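Local coordinates for avirulence protein AvrP123 (Melampsora lini, PDB 5VJJ) that is a zinc-binding avirulence effector of flax rust, recognised by the flax disease resistance protein P and possibly acting in the plant nucleus, at residues Phe29-Arg34 against Ala51-Tyr56. Numbering follows the deposited sequence.
With ZN (zinc ion), chain D.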
loop_
_atom_site.group_PDB
_atom_site.type_symbol
_atom_site.label_atom_id
_atom_site.label_comp_id
_atom_site.label_asym_id
_atom_site.label_seq_id
_atom_site.Cartn_x
_atom_site.Cartn_y
_atom_site.Cartn_z
ATOM N N PHE A 29 4.735 -3.328 6.436
ATOM C CA PHE A 29 4.111 -2.994 7.707
ATOM C C PHE A 29 2.843 -2.180 7.485
ATOM O O PHE A 29 2.757 -1.364 6.563
ATOM C CB PHE A 29 5.076 -2.222 8.616
ATOM C CG PHE A 29 5.629 -0.965 8.006
ATOM C CD1 PHE A 29 6.725 -1.014 7.158
ATOM C CD2 PHE A 29 5.070 0.268 8.300
ATOM C CE1 PHE A 29 7.242 0.141 6.605
ATOM C CE2 PHE A 29 5.585 1.429 7.753
ATOM C CZ PHE A 29 6.671 1.365 6.905
ATOM N N GLY A 30 1.862 -2.408 8.353
ATOM C CA GLY A 30 0.586 -1.731 8.221
ATOM C C GLY A 30 0.694 -0.238 8.473
ATOM O O GLY A 30 1.539 0.235 9.229
ATOM N N VAL A 31 -0.193 0.518 7.826
ATOM C CA VAL A 31 -0.199 1.973 7.909
ATOM C C VAL A 31 -1.622 2.475 7.712
ATOM O O VAL A 31 -2.515 1.739 7.289
ATOM C CB VAL A 31 0.736 2.630 6.862
ATOM C CG1 VAL A 31 2.184 2.434 7.240
ATOM C CG2 VAL A 31 0.459 2.077 5.471
ATOM N N ARG A 32 -1.828 3.755 8.021
ATOM C CA ARG A 32 -3.089 4.414 7.722
ATOM C C ARG A 32 -3.216 4.611 6.220
ATOM O O ARG A 32 -2.271 5.059 5.561
ATOM C CB ARG A 32 -3.168 5.768 8.423
ATOM C CG ARG A 32 -3.352 5.723 9.926
ATOM C CD ARG A 32 -3.400 7.141 10.500
ATOM N NE ARG A 32 -3.705 7.159 11.926
ATOM C CZ ARG A 32 -3.647 8.244 12.693
ATOM N NH1 ARG A 32 -3.286 9.410 12.175
ATOM N NH2 ARG A 32 -3.942 8.162 13.982
ATOM N N CYS A 33 -4.388 4.289 5.678
ATOM C CA CYS A 33 -4.695 4.574 4.285
ATOM C C CYS A 33 -5.231 5.997 4.180
ATOM O O CYS A 33 -6.189 6.358 4.871
ATOM C CB CYS A 33 -5.712 3.579 3.733
ATOM S SG CYS A 33 -6.180 3.953 2.038
ATOM N N ARG A 34 -4.609 6.799 3.320
ATOM C CA ARG A 34 -4.956 8.207 3.165
ATOM C C ARG A 34 -5.861 8.477 1.967
ATOM O O ARG A 34 -6.171 9.640 1.695
ATOM C CB ARG A 34 -3.680 9.046 3.040
ATOM C CG ARG A 34 -2.858 9.096 4.310
ATOM C CD ARG A 34 -1.609 9.928 4.123
ATOM N NE ARG A 34 -1.208 10.581 5.365
ATOM C CZ ARG A 34 -0.194 11.433 5.472
ATOM N NH1 ARG A 34 0.539 11.743 4.410
ATOM N NH2 ARG A 34 0.088 11.976 6.649
ATOM N N ALA A 51 -4.074 -1.508 4.807
ATOM C CA ALA A 51 -3.063 -0.874 3.977
ATOM C C ALA A 51 -1.684 -1.204 4.524
ATOM O O ALA A 51 -1.498 -1.345 5.736
ATOM C CB ALA A 51 -3.261 0.643 3.922
ATOM N N GLU A 52 -0.715 -1.330 3.617
ATOM C CA GLU A 52 0.656 -1.671 3.967
ATOM C C GLU A 52 1.614 -0.765 3.214
ATOM O O GLU A 52 1.331 -0.328 2.095
ATOM C CB GLU A 52 1.002 -3.132 3.634
ATOM C CG GLU A 52 0.342 -4.165 4.516
ATOM C CD GLU A 52 0.824 -5.565 4.200
ATOM O OE1 GLU A 52 1.284 -5.788 3.057
ATOM O OE2 GLU A 52 0.746 -6.434 5.095
ATOM N N GLN A 53 2.760 -0.505 3.832
ATOM C CA GLN A 53 3.813 0.296 3.231
ATOM C C GLN A 53 5.008 -0.589 2.911
ATOM O O GLN A 53 5.355 -1.492 3.686
ATOM C CB GLN A 53 4.233 1.437 4.154
ATOM C CG GLN A 53 5.257 2.371 3.541
ATOM C CD GLN A 53 5.457 3.622 4.370
ATOM O OE1 GLN A 53 4.662 3.922 5.261
ATOM N NE2 GLN A 53 6.525 4.356 4.087
ATOM N N TYR A 54 5.623 -0.334 1.759
ATOM C CA TYR A 54 6.752 -1.112 1.276
ATOM C C TYR A 54 7.983 -0.222 1.227
ATOM O O TYR A 54 7.942 0.870 0.655
ATOM C CB TYR A 54 6.464 -1.701 -0.106
ATOM C CG TYR A 54 5.206 -2.541 -0.153
ATOM C CD1 TYR A 54 5.195 -3.838 0.348
ATOM C CD2 TYR A 54 4.031 -2.037 -0.695
ATOM C CE1 TYR A 54 4.044 -4.608 0.310
ATOM C CE2 TYR A 54 2.876 -2.800 -0.736
ATOM C CZ TYR A 54 2.889 -4.082 -0.234
ATOM O OH TYR A 54 1.745 -4.839 -0.274
ATOM N N MET A 55 9.061 -0.686 1.851
ATOM C CA MET A 55 10.357 -0.024 1.822
ATOM C C MET A 55 11.303 -0.897 1.012
ATOM O O MET A 55 11.482 -2.079 1.327
ATOM C CB MET A 55 10.901 0.185 3.237
ATOM C CG MET A 55 10.158 1.231 4.056
ATOM S SD MET A 55 10.597 2.898 3.536
ATOM C CE MET A 55 10.248 3.817 5.029
ATOM N N TYR A 56 11.900 -0.325 -0.029
ATOM C CA TYR A 56 12.804 -1.084 -0.875
ATOM C C TYR A 56 13.870 -0.158 -1.443
ATOM O O TYR A 56 13.820 1.063 -1.287
ATOM C CB TYR A 56 12.037 -1.794 -1.990
ATOM C CG TYR A 56 11.053 -0.901 -2.698
ATOM C CD1 TYR A 56 9.732 -0.830 -2.287
ATOM C CD2 TYR A 56 11.446 -0.124 -3.778
ATOM C CE1 TYR A 56 8.829 -0.014 -2.934
ATOM C CE2 TYR A 56 10.551 0.687 -4.429
ATOM C CZ TYR A 56 9.243 0.742 -4.007
ATOM O OH TYR A 56 8.345 1.564 -4.662
HETATM ZN ZN ZN D . -7.609 2.212 1.605
#
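Strand 29-30 pairs antiparallel with strand 51-58, the middle strand of a three-stranded sheet, and the chain then turns off to a zinc site. Three backbone hydrogen bonds hold the pairing. Phe-29 and Gln-53 form the hydrogen-bonded pair. Gln-53 N donates to Phe-29 O at 2.9 Å, nearly straight and in the carbonyl plane. The return bond, Phe-29 N to Gln-53 O, is weak at 3.4 Å. Val-31 N donates to Ala-51 O at 3.1 Å, but from 47° above the carbonyl plane. Two CA-H...O contacts supplement these bonds: Glu-52 CA approaches Phe-29 O, and Gly-30 CA approaches Ala-51 O. Phe-29 O and Ala-51 O are thus each met by one N-H and one CA-H, whereas Gln-53 O receives only the weak N-H of Phe-29 from this segment.

Side chains of Phe-29 and Gln-53 run alongside each other on the same face of the sheet. The Phe-29 CG lies between the backbone N and the carbonyl carbon (chi1 56°), which sets its ring beside the extended Gln-53 chain. Gln-53 CB makes a CH-pi contact over one face, 4.0 Å from the ring centroid. Met-55 CG meets the ring edge at CE1. Val-31 CG1 comes across Gln-53 and sits 3.5 Å from its OE1. The amide of Gln-53 finds its hydrogen-bond partner on strand 64-69, where NE2 bonds Ser-65 OG.

Beyond the pairing, Cys-33 CB packs on Ala-51 CB at 3.8 Å. Cys-33 SG, anti to its backbone N, binds zinc at 2.3 Å; Cys-47, Cys-69 and His-73 complete the site. The hydrogen bonds across the contact are therefore all backbone to backbone; they weaken at Phe-29 N, and at Cys-33 metal coordination takes over, so that sheet pairing and zinc both anchor this short edge segment.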